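Long-range contacts in DNA-(apurinic or apyrimidinic site) endonuclease 2 (Xenopus laevis, PDB 6WCD), which acts in DNA base excision repair as a 3'-5' exonuclease and a weak apurinic/apyrimidinic endonuclease, of which this chain holds the catalytic domain: residues M1-S5 / L25-C31; V184-H188 / G207-N212; N252-W257 / N267-D273; E285-I291 / V303-C309. All coordinates share one frame; numbering follows the deposited sequence.

Contact 1: M1-S5 / L25-C31; sequences MKIVS and LDADIIC. With BU1 (1,4-butanediol), chain D.
Ile3, Val4 and Ser5 pair with Ile29, Ile30 and Cys31 as neighbouring parallel strands, the axes of the short segments 4.7 Å apart and inclined by 11°. Val4 is bonded through both its polar backbone atoms, donating from N to Ile29 O and accepting Cys31 N on O at 2.8 Å. Where the pairing begins, Lys2 O accepts a bond from Asp28 N at 2.9 Å and a weak one from Ile29 N. The Asp28 side chain closes the reciprocal bond: chi1 of -57° sets CG beside its own backbone N, and OD1 then meets Lys2 N at 2.9 Å through the anti lone pair. With an alanine here, the Lys2 amide is likely to lose its carboxylate mate, and butanediol the group beside its chain. These strands, joined through helix 18-25, form a beta-alpha-beta crossover at the centre of the six-stranded sheet, with strand 303-307 on the far edge of 2-7. On the face bearing Ile3 and Ile29, which packs on Val138 and Leu181, Met1 reaches over with its extended thioether, CE lying 3.6 Å from Ile29 CD1. Val4 looks the opposite way and lays CG2 on Ala27 CB at 3.7 Å. Further out, Lys2 bends at chi3, bringing NZ to Asp26 OD2 in a weak salt bridge of 3.3 Å; two waters, one on each carboxylate oxygen, span the same pair. The amino end also donates, from Met1 N to O6 of butanediol at 2.8 Å, while Asp28 lines that ligand's carbon chain.

Contact 2: V184-H188 / G207-N212; sequences VNTSH and GRQWLN. With BU1 (1,4-butanediol), chain G.
Arg208 lies side-on to Ser187, its NE and NH2 both directed at one backbone oxygen, which sits only 8° out of the guanidinium plane. The NE to Ser187 O bond measures 3.0 Å, and the NH2 to Ser187 O bond 3.1 Å; both donors come to the carbonyl from the same face of its plane. NH2 adds a weak bond to Ser187 OG, and NH1 turns off to Phe202 O. The bend at chi3 (-69°) swings the group off the helix to reach the loop, with CD passing 3.3 Å from His188 O. One helical turn on, the His188 ring and the Asn212 amide stand 51° apart, so the contact is not a stack: Asn212 OD1 comes to the ring edge, 2.8 Å from His188 NE2, in a bent and weak hydrogen bond. Asn212 ND2 has its own partner in Glu203 OE1. Between these two polar meetings Leu211 points at the loop, CD1 resting 3.8 Å from His188 CB, obliquely placed to the imidazole. At the inner end Val184 CG1 meets the edge of the Trp210 indole at 4.3 Å, a ring stacked in turn on Tyr161 and Phe214. Gly207, lacking a side chain, lets butanediol settle between the helix start and Thr186, whose OG1 is bonded to Tyr161 OH. The chemistry implies a joint made largely by a cation on a single neutral carbonyl, Ser187 O: Arg208 ties the loop that follows the catalytic Asp183 to the helix through the loop's backbone, whereas the weak, bent His188 bond probably adds less.

Contact 3: N252-W257 / N267-D273; sequences NAFTCW and NYGTRID
Thr255 OG1 is gripped twice from the opposite segment: it donates to Asp273 OD2 at 2.7 Å, onto the anti lone pair, and accepts Ile272 N at 3.2 Å. With chi1 at 64°, OG1 sits between the backbone N and the carbonyl carbon, which puts it within reach of both partners. The backbone beside it forms a classic beta bulge, since Thr255 and Cys256 both face Thr270; Thr270 O takes Thr255 N at 2.9 Å from above the carbonyl plane and, weakly, Cys256 N. In return Thr270 N binds Cys256 O, lying in its carbonyl plane. The Phe254 ring has Gly269 O 3.5 Å above its plane, over the centre, and Asn252 CA toward the rim of the opposite face. Trp257 presents its edge to Asn267, NE1 donating to OD1 at 2.9 Å with the ring and amide planes 37° apart. That OD1 accepts both from the indole and from one water, which also donates to Asn252 O. Gly269, without a side chain, allows both aromatic groups to close on the strand. In the next shell Arg271 lays its aliphatic part along Ala253 O, CB at 3.3 Å, while its guanidinium is held by salt bridges to Asp241 and Asp192; Ala253 O is buried without a polar partner. Ile272 pairs its backbone with Val184. This bulged antiparallel pairing thus sets Thr255 OG1 on the same Asp273 OD2 that accepts from His300 ND1, an aspartate-histidine pair characteristic of the active site in the AP/ExoA family, in which Asp273 is probably important for catalysis, as in related enzymes.

Contact 4: E285-I291 / V303-C309; sequences EFLDSVI and VKAFMKC
Phe286 and Met307 lie side by side on the inward face of an antiparallel strand pair, with Met307 CG over the ring face, 4.1 Å from its centroid and 17° off the normal. In the Met307 conformer described, one of two, the sulfur sits obliquely to the ring in a Met-aromatic contact. Ala305 completes the tight side, CB standing 3.6 Å from Phe286 CE2. Ile275 backs this layer from strand 269-278, and Phe246 and Ser242 from helix 242-246. Trading the Phe286 ring for an alanine would probably leave Ala305 CB, Ile275 and Phe246 without the group they pack on and Met307 CG without its aromatic face. In the backbone, Lys308 N reaches Glu285 O at 2.8 Å, and Val290 and Lys304 exchange a pair of bonds. Between them Phe306 O takes Leu287 N at 2.7 Å and Asp288 N only weakly, at 3.3 Å, a classic beta bulge that shifts the register by one. The outward face is looser. There Val290 CG2 meets the edge of the Phe306 ring at 4.0 Å, the two side chains crossing at about a right angle, and exposed Leu287 sets CD2 against Lys308 CE at 3.8 Å. Partly exposed Asp288 turns OD1 to His247, whereas Glu285 OE2 and Lys304 NZ are buried ends satisfied by Cys129 N and by the carbonyls of Leu25 and Asp26. Strands 286-291 and 303-307 make the bulged beta hairpin of the DNase I-like fold, whose connecting loop carries Asp299, a magnesium ligand, and His300, predicted to bind metal and act as proton acceptor.

Overall arrangement
Contacts 1 and 4 belong to one sheet, the first parallel and interior, the second an antiparallel hairpin at its edge and only partly buried; they meet where Met1 O and Ile3 O take the amides of Met307 and Ala305. Contacts 2 and 3 lie toward the catalytic end, also touching, through Val184 N on Ile272 O. Contact 2 is buried, has no strand pairing and rests on side-chain-to-backbone bonds; contact 3, partly buried, mixes a short bulged pairing with side-chain bonds. Thr255 of contact 3 packs on Val303 of contact 4, linking the two groups. Contacts 1 and 2 do not touch and sit on opposite sides of the chain's centre, about 24 Å apart between centres.

Contact 1: M1-S5 / L25-C31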
# COMPACT_ATOMS: atom_id res chain seq x y z
N MET A 1 16.61 6.01 4.11
CA MET A 1 15.08 6.04 4.23
C MET A 1 14.58 4.62 4.12
O MET A 1 15.07 3.85 3.31
CB MET A 1 14.46 6.86 3.13
CG MET A 1 13.06 7.28 3.38
SD MET A 1 12.70 8.49 2.08
CE MET A 1 10.93 8.47 2.20
N LYS A 2 13.65 4.25 4.97
CA LYS A 2 13.09 2.92 4.96
C LYS A 2 11.58 2.96 4.92
O LYS A 2 10.95 3.80 5.57
CB LYS A 2 13.54 2.20 6.21
CG LYS A 2 15.02 1.90 6.21
CD LYS A 2 15.50 1.38 7.54
CE LYS A 2 15.38 2.40 8.63
NZ LYS A 2 16.22 1.97 9.81
N ILE A 3 10.98 2.03 4.17
CA ILE A 3 9.53 1.96 4.02
C ILE A 3 9.07 0.52 4.13
O ILE A 3 9.69 -0.40 3.60
CB ILE A 3 9.08 2.58 2.68
CG1 ILE A 3 7.56 2.63 2.59
CG2 ILE A 3 9.68 1.82 1.50
CD1 ILE A 3 7.09 3.61 1.56
N VAL A 4 8.00 0.32 4.89
CA VAL A 4 7.45 -0.99 5.17
C VAL A 4 6.02 -1.02 4.66
O VAL A 4 5.29 -0.03 4.75
CB VAL A 4 7.48 -1.31 6.67
CG1 VAL A 4 6.58 -2.48 7.04
CG2 VAL A 4 8.88 -1.60 7.13
N SER A 5 5.63 -2.17 4.15
CA SER A 5 4.23 -2.47 3.80
C SER A 5 3.82 -3.74 4.52
O SER A 5 4.57 -4.72 4.54
CB SER A 5 4.08 -2.66 2.30
OG SER A 5 2.75 -2.87 1.91
N LEU A 25 9.18 -2.22 13.64
CA LEU A 25 9.36 -2.35 12.20
C LEU A 25 10.46 -1.44 11.69
O LEU A 25 10.97 -1.64 10.56
CB LEU A 25 8.06 -2.06 11.48
CG LEU A 25 6.95 -3.05 11.74
CD1 LEU A 25 5.64 -2.53 11.23
CD2 LEU A 25 7.26 -4.38 11.04
N ASP A 26 10.86 -0.43 12.47
CA ASP A 26 12.04 0.42 12.24
C ASP A 26 12.05 1.01 10.82
O ASP A 26 12.95 0.72 10.02
CB ASP A 26 13.34 -0.35 12.50
CG ASP A 26 14.56 0.55 12.55
OD1 ASP A 26 14.40 1.77 12.77
OD2 ASP A 26 15.67 0.03 12.36
N ALA A 27 11.07 1.88 10.54
CA ALA A 27 10.96 2.49 9.24
C ALA A 27 10.37 3.89 9.33
O ALA A 27 9.67 4.23 10.28
CB ALA A 27 10.07 1.66 8.30
N ASP A 28 10.65 4.69 8.31
CA ASP A 28 10.23 6.09 8.32
C ASP A 28 8.81 6.27 7.80
O ASP A 28 8.13 7.26 8.15
CB ASP A 28 11.14 6.90 7.43
CG ASP A 28 12.61 6.76 7.87
OD1 ASP A 28 13.43 6.07 7.20
OD2 ASP A 28 12.91 7.29 8.94
N ILE A 29 8.36 5.38 6.95
CA ILE A 29 7.00 5.32 6.43
C ILE A 29 6.55 3.87 6.59
O ILE A 29 7.23 2.96 6.09
CB ILE A 29 6.94 5.75 4.97
CG1 ILE A 29 7.45 7.19 4.77
CG2 ILE A 29 5.49 5.63 4.42
CD1 ILE A 29 7.57 7.64 3.33
N ILE A 30 5.42 3.68 7.26
CA ILE A 30 4.87 2.34 7.45
C ILE A 30 3.46 2.34 6.90
O ILE A 30 2.58 3.08 7.39
CB ILE A 30 4.89 1.90 8.93
CG1 ILE A 30 6.33 1.88 9.41
CG2 ILE A 30 4.16 0.56 9.11
CD1 ILE A 30 6.47 1.88 10.87
N CYS A 31 3.22 1.47 5.93
CA CYS A 31 1.96 1.37 5.23
C CYS A 31 1.28 0.06 5.64
O CYS A 31 1.82 -1.03 5.39
CB CYS A 31 2.17 1.42 3.73
SG CYS A 31 2.84 3.01 3.17
C1 BU1 D . 15.84 10.88 8.91
C2 BU1 D . 14.91 9.83 8.29
C3 BU1 D . 15.67 8.76 7.52
C4 BU1 D . 15.84 9.22 6.07
O5 BU1 D . 15.97 12.00 8.07
O6 BU1 D . 16.83 8.51 5.36
O HOH W 1 15.79 -1.14 10.08
O HOH W 2 15.90 3.95 11.54

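Contact 2: V184-H188 / G207-N212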
# COMPACT_ATOMS: atom_id res chain seq x y z
N VAL A 184 -1.49 -6.62 -3.33
CA VAL A 184 -2.04 -6.64 -4.69
C VAL A 184 -2.94 -7.82 -4.93
O VAL A 184 -3.76 -7.82 -5.87
CB VAL A 184 -0.82 -6.56 -5.65
CG1 VAL A 184 -1.22 -6.75 -7.08
CG2 VAL A 184 -0.11 -5.24 -5.48
N ASN A 185 -2.87 -8.88 -4.11
CA ASN A 185 -3.75 -10.02 -4.17
C ASN A 185 -3.68 -10.76 -5.51
O ASN A 185 -4.63 -11.37 -5.94
CB ASN A 185 -5.21 -9.59 -3.87
CG ASN A 185 -6.02 -10.70 -3.33
OD1 ASN A 185 -5.49 -11.62 -2.70
ND2 ASN A 185 -7.32 -10.67 -3.60
N THR A 186 -2.49 -10.74 -6.14
CA THR A 186 -2.15 -11.59 -7.28
C THR A 186 -0.66 -11.90 -7.15
O THR A 186 0.13 -10.99 -6.86
CB THR A 186 -2.36 -10.88 -8.61
OG1 THR A 186 -3.76 -10.65 -8.83
CG2 THR A 186 -1.88 -11.75 -9.76
N SER A 187 -0.27 -13.17 -7.35
CA SER A 187 1.14 -13.50 -7.41
C SER A 187 1.57 -13.43 -8.87
O SER A 187 0.81 -13.74 -9.77
CB SER A 187 1.42 -14.87 -6.83
OG SER A 187 0.71 -15.83 -7.58
N HIS A 188 2.81 -13.06 -9.11
CA HIS A 188 3.18 -12.71 -10.48
C HIS A 188 3.65 -13.89 -11.32
O HIS A 188 3.09 -14.17 -12.40
CB HIS A 188 4.25 -11.63 -10.43
CG HIS A 188 4.61 -11.07 -11.76
ND1 HIS A 188 5.82 -10.44 -11.99
CD2 HIS A 188 3.96 -11.10 -12.95
CE1 HIS A 188 5.89 -10.08 -13.26
NE2 HIS A 188 4.78 -10.47 -13.87
N GLY A 207 -5.80 -11.01 -13.76
CA GLY A 207 -5.04 -10.17 -12.85
C GLY A 207 -3.56 -10.28 -13.15
O GLY A 207 -2.81 -9.30 -13.06
N ARG A 208 -3.12 -11.49 -13.51
CA ARG A 208 -1.72 -11.68 -13.84
C ARG A 208 -1.39 -11.06 -15.18
O ARG A 208 -0.31 -10.47 -15.34
CB ARG A 208 -1.40 -13.17 -13.82
CG ARG A 208 0.01 -13.50 -13.97
CD ARG A 208 0.20 -14.98 -13.67
NE ARG A 208 -0.02 -15.23 -12.25
CZ ARG A 208 -0.84 -16.13 -11.72
NH1 ARG A 208 -1.58 -16.94 -12.47
NH2 ARG A 208 -0.90 -16.21 -10.41
N GLN A 209 -2.32 -11.09 -16.12
CA GLN A 209 -2.12 -10.35 -17.36
C GLN A 209 -1.94 -8.87 -17.05
O GLN A 209 -1.12 -8.17 -17.68
CB GLN A 209 -3.28 -10.56 -18.33
CG GLN A 209 -3.36 -11.97 -18.88
CD GLN A 209 -4.60 -12.18 -19.74
OE1 GLN A 209 -5.52 -11.36 -19.73
NE2 GLN A 209 -4.64 -13.29 -20.47
N TRP A 210 -2.76 -8.35 -16.14
CA TRP A 210 -2.64 -6.94 -15.77
C TRP A 210 -1.26 -6.64 -15.21
O TRP A 210 -0.59 -5.68 -15.63
CB TRP A 210 -3.74 -6.55 -14.76
CG TRP A 210 -3.50 -5.16 -14.27
CD1 TRP A 210 -3.74 -4.03 -14.97
CD2 TRP A 210 -2.88 -4.80 -13.08
NE1 TRP A 210 -3.34 -2.95 -14.24
CE2 TRP A 210 -2.76 -3.38 -13.07
CE3 TRP A 210 -2.40 -5.50 -11.96
CZ2 TRP A 210 -2.22 -2.69 -12.00
CZ3 TRP A 210 -1.86 -4.81 -10.92
CH2 TRP A 210 -1.76 -3.41 -10.95
N LEU A 211 -0.80 -7.47 -14.27
CA LEU A 211 0.50 -7.26 -13.67
C LEU A 211 1.61 -7.35 -14.70
O LEU A 211 2.58 -6.56 -14.66
CB LEU A 211 0.75 -8.31 -12.59
CG LEU A 211 0.80 -7.95 -11.13
CD1 LEU A 211 1.46 -9.09 -10.38
CD2 LEU A 211 1.49 -6.63 -10.85
N ASN A 212 1.53 -8.34 -15.62
CA ASN A 212 2.56 -8.52 -16.62
C ASN A 212 2.77 -7.26 -17.44
O ASN A 212 3.90 -6.96 -17.83
CB ASN A 212 2.21 -9.67 -17.56
CG ASN A 212 2.34 -11.06 -16.93
OD1 ASN A 212 3.09 -11.27 -16.00
ND2 ASN A 212 1.62 -12.04 -17.51
C1 BU1 G . -5.68 -13.35 -8.66
C2 BU1 G . -5.82 -12.56 -9.97
C3 BU1 G . -7.21 -11.92 -10.13
C4 BU1 G . -7.90 -12.38 -11.42
O5 BU1 G . -4.75 -14.40 -8.84
O6 BU1 G . -9.27 -12.55 -11.15

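Contact 3: N252-W257 / N267-D273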
# COMPACT_ATOMS: atom_id res chain seq x y z
N ASN A 252 10.69 -19.67 -2.42
CA ASN A 252 9.92 -19.71 -1.15
C ASN A 252 9.83 -18.38 -0.45
O ASN A 252 9.73 -18.29 0.78
CB ASN A 252 10.52 -20.76 -0.22
CG ASN A 252 10.62 -22.10 -0.87
OD1 ASN A 252 11.68 -22.73 -0.89
ND2 ASN A 252 9.52 -22.55 -1.45
N ALA A 253 9.83 -17.29 -1.20
CA ALA A 253 9.82 -15.99 -0.60
C ALA A 253 8.37 -15.53 -0.53
O ALA A 253 7.95 -14.62 -1.24
CB ALA A 253 10.63 -15.01 -1.42
N PHE A 254 7.62 -16.13 0.38
CA PHE A 254 6.20 -15.84 0.47
C PHE A 254 5.88 -14.79 1.54
O PHE A 254 6.69 -14.53 2.44
CB PHE A 254 5.42 -17.11 0.74
CG PHE A 254 5.72 -18.24 -0.25
CD1 PHE A 254 5.93 -17.96 -1.60
CD2 PHE A 254 5.81 -19.53 0.19
CE1 PHE A 254 6.22 -18.98 -2.50
CE2 PHE A 254 6.08 -20.56 -0.71
CZ PHE A 254 6.27 -20.27 -2.06
N THR A 255 4.73 -14.14 1.38
CA THR A 255 4.29 -13.11 2.31
C THR A 255 2.95 -13.40 2.95
O THR A 255 2.48 -12.61 3.79
CB THR A 255 4.22 -11.75 1.63
OG1 THR A 255 3.24 -11.73 0.58
CG2 THR A 255 5.57 -11.36 1.10
N CYS A 256 2.27 -14.48 2.54
CA CYS A 256 0.91 -14.75 2.97
C CYS A 256 0.71 -16.23 3.09
O CYS A 256 1.03 -16.98 2.14
CB CYS A 256 -0.09 -14.15 1.99
SG CYS A 256 -1.85 -14.40 2.49
N TRP A 257 0.11 -16.67 4.22
CA TRP A 257 -0.20 -18.06 4.52
C TRP A 257 -1.57 -18.07 5.18
O TRP A 257 -1.82 -17.28 6.12
CB TRP A 257 0.82 -18.70 5.46
CG TRP A 257 2.28 -18.55 5.09
CD1 TRP A 257 3.05 -19.44 4.46
CD2 TRP A 257 3.09 -17.38 5.32
NE1 TRP A 257 4.32 -18.94 4.29
CE2 TRP A 257 4.35 -17.65 4.80
CE3 TRP A 257 2.85 -16.15 5.92
CZ2 TRP A 257 5.38 -16.77 4.86
CZ3 TRP A 257 3.91 -15.24 5.99
CH2 TRP A 257 5.12 -15.54 5.45
N ASN A 267 5.04 -23.69 5.06
CA ASN A 267 5.28 -22.72 3.98
C ASN A 267 4.32 -22.96 2.81
O ASN A 267 4.66 -22.89 1.63
CB ASN A 267 6.73 -22.73 3.52
CG ASN A 267 7.19 -21.38 3.03
OD1 ASN A 267 6.77 -20.29 3.55
ND2 ASN A 267 8.07 -21.41 2.04
N TYR A 268 3.09 -23.23 3.16
CA TYR A 268 1.99 -23.24 2.20
C TYR A 268 1.57 -21.79 2.00
O TYR A 268 0.69 -21.25 2.70
CB TYR A 268 0.90 -24.10 2.76
CG TYR A 268 -0.41 -24.23 1.97
CD1 TYR A 268 -0.54 -25.16 1.00
CD2 TYR A 268 -1.49 -23.43 2.30
CE1 TYR A 268 -1.77 -25.35 0.35
CE2 TYR A 268 -2.70 -23.60 1.66
CZ TYR A 268 -2.81 -24.55 0.68
OH TYR A 268 -4.00 -24.78 0.04
N GLY A 269 2.23 -21.12 1.06
CA GLY A 269 2.09 -19.68 0.91
C GLY A 269 2.27 -19.12 -0.48
O GLY A 269 2.54 -19.83 -1.45
N THR A 270 2.13 -17.79 -0.56
CA THR A 270 2.19 -17.04 -1.81
C THR A 270 2.80 -15.69 -1.53
O THR A 270 2.68 -15.18 -0.42
CB THR A 270 0.81 -16.85 -2.43
OG1 THR A 270 0.07 -18.07 -2.39
CG2 THR A 270 0.97 -16.40 -3.84
N ARG A 271 3.45 -15.08 -2.55
CA ARG A 271 3.95 -13.70 -2.44
C ARG A 271 2.95 -12.77 -3.16
O ARG A 271 2.85 -12.81 -4.40
CB ARG A 271 5.34 -13.52 -3.02
CG ARG A 271 5.91 -12.09 -2.70
CD ARG A 271 7.35 -11.91 -3.17
NE ARG A 271 7.43 -11.95 -4.61
CZ ARG A 271 7.53 -10.89 -5.41
NH1 ARG A 271 7.63 -9.67 -4.92
NH2 ARG A 271 7.50 -11.07 -6.72
N ILE A 272 2.19 -11.99 -2.39
CA ILE A 272 1.15 -11.10 -2.94
C ILE A 272 1.30 -9.68 -2.41
O ILE A 272 0.44 -8.82 -2.72
CB ILE A 272 -0.27 -11.64 -2.69
CG1 ILE A 272 -0.53 -11.86 -1.19
CG2 ILE A 272 -0.53 -12.89 -3.56
CD1 ILE A 272 -1.99 -12.15 -0.89
N ASP A 273 2.33 -9.41 -1.64
CA ASP A 273 2.65 -8.09 -1.11
C ASP A 273 3.92 -7.58 -1.78
O ASP A 273 4.95 -8.26 -1.82
CB ASP A 273 2.82 -8.23 0.38
CG ASP A 273 1.53 -8.71 1.05
OD1 ASP A 273 0.56 -7.87 1.18
OD2 ASP A 273 1.41 -9.91 1.43
O HOH W 3 8.88 -18.09 3.91

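Contact 4: E285-I291 / V303-C309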
# COMPACT_ATOMS: atom_id res chain seq x y z
N GLU A 285 17.81 4.85 -6.53
CA GLU A 285 17.65 5.18 -5.13
C GLU A 285 17.47 3.99 -4.21
O GLU A 285 17.63 4.16 -3.00
CB GLU A 285 16.48 6.14 -4.93
CG GLU A 285 16.60 7.44 -5.80
CD GLU A 285 17.75 8.36 -5.46
OE1 GLU A 285 18.20 8.35 -4.30
OE2 GLU A 285 18.21 9.13 -6.36
N PHE A 286 17.09 2.83 -4.71
CA PHE A 286 16.91 1.69 -3.82
C PHE A 286 18.25 1.01 -3.53
O PHE A 286 19.12 0.89 -4.39
CB PHE A 286 15.96 0.63 -4.41
CG PHE A 286 14.49 0.87 -4.17
CD1 PHE A 286 13.87 2.06 -4.44
CD2 PHE A 286 13.69 -0.18 -3.70
CE1 PHE A 286 12.48 2.22 -4.24
CE2 PHE A 286 12.32 -0.01 -3.50
CZ PHE A 286 11.73 1.18 -3.78
N LEU A 287 18.38 0.55 -2.28
CA LEU A 287 19.48 -0.30 -1.86
C LEU A 287 19.07 -1.78 -1.75
O LEU A 287 19.93 -2.66 -1.99
CB LEU A 287 20.04 0.18 -0.51
CG LEU A 287 20.76 1.52 -0.60
CD1 LEU A 287 20.89 2.09 0.81
CD2 LEU A 287 22.11 1.43 -1.24
N ASP A 288 17.87 -2.05 -1.29
CA ASP A 288 17.41 -3.42 -1.13
C ASP A 288 15.90 -3.41 -0.96
O ASP A 288 15.29 -2.38 -0.68
CB ASP A 288 18.10 -4.09 0.05
CG ASP A 288 18.10 -5.63 -0.02
OD1 ASP A 288 17.57 -6.27 -0.96
OD2 ASP A 288 18.73 -6.22 0.92
N SER A 289 15.30 -4.58 -1.13
CA SER A 289 13.88 -4.81 -0.90
C SER A 289 13.77 -6.25 -0.45
O SER A 289 14.30 -7.12 -1.14
CB SER A 289 13.09 -4.57 -2.17
OG SER A 289 11.72 -4.76 -1.97
N VAL A 290 13.15 -6.49 0.70
CA VAL A 290 13.19 -7.77 1.38
C VAL A 290 11.80 -8.14 1.89
O VAL A 290 10.86 -7.32 1.94
CB VAL A 290 14.18 -7.77 2.56
CG1 VAL A 290 15.60 -7.33 2.11
CG2 VAL A 290 13.70 -6.88 3.65
N ILE A 291 11.70 -9.38 2.33
CA ILE A 291 10.56 -9.95 3.06
C ILE A 291 10.98 -10.00 4.52
O ILE A 291 12.14 -10.26 4.84
CB ILE A 291 10.19 -11.37 2.56
CG1 ILE A 291 10.31 -11.49 1.05
CG2 ILE A 291 8.79 -11.75 3.05
CD1 ILE A 291 9.34 -10.62 0.31
N VAL A 303 6.80 -6.54 4.10
CA VAL A 303 7.89 -6.34 3.15
C VAL A 303 8.50 -4.96 3.42
O VAL A 303 7.84 -4.06 3.96
CB VAL A 303 7.44 -6.48 1.70
CG1 VAL A 303 6.91 -7.89 1.46
CG2 VAL A 303 6.31 -5.51 1.35
N LYS A 304 9.79 -4.82 3.14
CA LYS A 304 10.51 -3.61 3.53
C LYS A 304 11.51 -3.23 2.45
O LYS A 304 12.22 -4.08 1.91
CB LYS A 304 11.22 -3.83 4.87
CG LYS A 304 11.94 -2.61 5.43
CD LYS A 304 12.36 -2.88 6.89
CE LYS A 304 13.03 -1.69 7.45
NZ LYS A 304 13.33 -2.03 8.90
N ALA A 305 11.58 -1.94 2.14
CA ALA A 305 12.58 -1.41 1.24
C ALA A 305 13.49 -0.42 1.94
O ALA A 305 13.06 0.31 2.87
CB ALA A 305 11.96 -0.76 0.04
N PHE A 306 14.71 -0.37 1.44
CA PHE A 306 15.82 0.43 1.98
C PHE A 306 16.25 1.32 0.83
O PHE A 306 16.57 0.82 -0.25
CB PHE A 306 16.99 -0.46 2.45
CG PHE A 306 16.60 -1.43 3.55
CD1 PHE A 306 15.98 -2.63 3.26
CD2 PHE A 306 16.91 -1.17 4.88
CE1 PHE A 306 15.63 -3.48 4.27
CE2 PHE A 306 16.59 -2.05 5.87
CZ PHE A 306 15.94 -3.23 5.53
N MET A 307 16.25 2.63 1.06
CA MET A 307 16.53 3.59 -0.00
C MET A 307 17.59 4.60 0.46
O MET A 307 17.71 4.89 1.65
CB MET A 307 15.23 4.30 -0.37
CG MET A 307 14.09 3.29 -0.70
SD MET A 307 12.47 4.12 -0.77
CE MET A 307 12.74 5.18 -2.19
N LYS A 308 18.32 5.12 -0.48
CA LYS A 308 19.41 6.04 -0.19
C LYS A 308 18.96 7.50 -0.24
O LYS A 308 19.71 8.38 0.25
CB LYS A 308 20.61 5.78 -1.10
CG LYS A 308 20.36 6.14 -2.50
CD LYS A 308 21.47 5.72 -3.47
CE LYS A 308 21.48 4.22 -3.68
NZ LYS A 308 22.44 3.83 -4.79
N CYS A 309 17.78 7.76 -0.75
CA CYS A 309 17.28 9.13 -0.78
C CYS A 309 16.86 9.60 0.61
O CYS A 309 16.60 8.80 1.52
CB CYS A 309 16.12 9.27 -1.73
SG CYS A 309 14.78 8.09 -1.49